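Neck and C-terminal motor domain of Kar3 (Candida glabrata, PDB 4GKR) probably moves along microtubules as a kinesin-14 motor, coupling ATP turnover in its P-loop motor domain to force in mitosis. Local coordinates at residues 120-123 with 124-128. Numbering follows the deposited sequence.
Sequences KTYT and MLNPG. With MG (magnesium ion), chain C; ADP (adenosine-5'-diphosphate), chain D.
The Tyr122 ring lies between the adenine of ADP and the side-chain amide of Asn126. On the nucleotide face, ADP C5 sits 3.6 Å above the ring plane, displaced toward the rim, so the two aromatic systems form an offset overlap. On the opposite face the Asn126 amide stacks at 30° to the ring, with Asn126 CG 3.6 Å from Tyr122 CE2, over the face. With CG anti to the backbone N (chi1 179°), Tyr122 runs alongside Asn126, both side chains pointing the same way one helical turn apart. The short helix 120-125 is held by backbone hydrogen bonds from Met124 N to Lys120 O and Leu125 N to Thr121 O; the bond from Asn126 N to Tyr122 O is weak and long. Its first turn is the end of a P-loop (Walker A). Lys120 grips ADP O1B twice: its backbone N (2.7 Å, nearly straight) and its NZ (2.9 Å) both donate to that oxygen, the lysine chain bending at chi3 and chi4 to bring NZ back. Thr121 N hydrogen-bonds to ADP O2B, and Thr121 OG1 binds magnesium at 2.3 Å; ADP O2B and four waters complete its six ligands. Asp268 is also hydrogen-bonded to this hydroxyl. Tyr122 N hydrogen-bonds to ADP O1A. Amides at the helix start, the lysine and the metal thus probably share the diphosphate's negative charge, while Tyr122, backed by Asn126, supplies a flat surface for the base.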
# COMPACT_ATOMS: atom_id res chain seq x y z
N LYS A 120 7.76 -4.53 4.98
CA LYS A 120 6.42 -4.07 4.62
C LYS A 120 5.75 -3.35 5.79
O LYS A 120 5.25 -2.24 5.63
CB LYS A 120 5.56 -5.24 4.17
CG LYS A 120 6.04 -5.95 2.93
CD LYS A 120 5.03 -7.03 2.55
CE LYS A 120 4.98 -8.16 3.57
NZ LYS A 120 6.31 -8.77 3.81
N THR A 121 5.76 -3.98 6.96
CA THR A 121 5.11 -3.41 8.13
C THR A 121 5.81 -2.12 8.50
O THR A 121 5.18 -1.14 8.89
CB THR A 121 5.15 -4.40 9.31
OG1 THR A 121 4.44 -5.59 8.96
CG2 THR A 121 4.51 -3.80 10.56
N TYR A 122 7.13 -2.12 8.39
CA TYR A 122 7.91 -0.96 8.75
C TYR A 122 7.55 0.21 7.84
O TYR A 122 7.34 1.32 8.30
CB TYR A 122 9.40 -1.28 8.70
CG TYR A 122 10.27 -0.11 9.04
CD1 TYR A 122 10.60 0.84 8.06
CD2 TYR A 122 10.75 0.08 10.35
CE1 TYR A 122 11.38 1.93 8.37
CE2 TYR A 122 11.54 1.17 10.66
CZ TYR A 122 11.86 2.09 9.67
OH TYR A 122 12.64 3.18 9.95
N THR A 123 7.47 -0.06 6.54
CA THR A 123 7.04 0.94 5.58
C THR A 123 5.63 1.47 5.85
O THR A 123 5.41 2.67 5.81
CB THR A 123 7.13 0.38 4.14
OG1 THR A 123 8.50 0.10 3.84
CG2 THR A 123 6.59 1.40 3.11
N MET A 124 4.68 0.58 6.13
CA MET A 124 3.29 1.03 6.30
C MET A 124 2.93 1.55 7.70
O MET A 124 2.10 2.46 7.82
CB MET A 124 2.29 -0.04 5.86
CG MET A 124 2.52 -0.52 4.43
SD MET A 124 2.26 0.75 3.16
CE MET A 124 0.49 1.02 3.32
N LEU A 125 3.57 1.02 8.75
CA LEU A 125 3.04 1.18 10.11
C LEU A 125 4.01 1.65 11.18
O LEU A 125 3.67 1.63 12.35
CB LEU A 125 2.43 -0.12 10.60
CG LEU A 125 1.15 -0.64 9.93
CD1 LEU A 125 0.78 -2.00 10.52
CD2 LEU A 125 0.02 0.39 10.11
N ASN A 126 5.21 2.06 10.79
CA ASN A 126 6.17 2.54 11.77
C ASN A 126 5.67 3.81 12.49
O ASN A 126 5.28 4.77 11.83
CB ASN A 126 7.50 2.82 11.08
CG ASN A 126 8.65 2.83 12.04
OD1 ASN A 126 9.43 3.79 12.08
ND2 ASN A 126 8.77 1.77 12.85
N PRO A 127 5.67 3.81 13.84
CA PRO A 127 5.08 4.95 14.57
C PRO A 127 5.58 6.32 14.12
O PRO A 127 6.79 6.58 14.14
CB PRO A 127 5.49 4.68 16.02
CG PRO A 127 5.70 3.20 16.09
CD PRO A 127 6.24 2.80 14.75
N GLY A 128 4.66 7.18 13.70
CA GLY A 128 4.98 8.53 13.25
C GLY A 128 5.53 8.63 11.82
O GLY A 128 5.20 9.56 11.09
MG MG C . 4.94 -7.72 8.38
PB ADP D . 7.83 -7.52 6.90
O1B ADP D . 8.09 -7.14 5.45
O2B ADP D . 6.64 -6.84 7.53
O3B ADP D . 7.90 -9.01 7.07
PA ADP D . 9.14 -5.82 8.87
O1A ADP D . 8.60 -4.47 8.53
O2A ADP D . 8.64 -6.51 10.12
O3A ADP D . 9.12 -6.89 7.65
O5' ADP D . 10.72 -5.53 8.91
C5' ADP D . 11.67 -6.56 9.17
C4' ADP D . 12.74 -6.03 10.13
O4' ADP D . 13.65 -5.10 9.50
C3' ADP D . 12.12 -5.27 11.28
O3' ADP D . 12.89 -5.64 12.43
C2' ADP D . 12.31 -3.80 10.94
O2' ADP D . 12.49 -2.95 12.07
C1' ADP D . 13.55 -3.79 10.07
N9 ADP D . 13.41 -2.83 8.95
C8 ADP D . 12.69 -3.05 7.84
N7 ADP D . 12.76 -2.01 6.98
C5 ADP D . 13.56 -1.09 7.54
C6 ADP D . 14.06 0.24 7.15
N6 ADP D . 13.71 0.80 5.97
N1 ADP D . 14.87 0.88 8.02
C2 ADP D . 15.23 0.33 9.21
N3 ADP D . 14.81 -0.88 9.62
C4 ADP D . 13.99 -1.63 8.84
O HOH W 1 3.61 -7.31 6.97
O HOH W 2 3.47 -8.04 9.75
O HOH W 3 6.09 -7.30 10.03
O HOH W 4 5.57 -9.39 8.27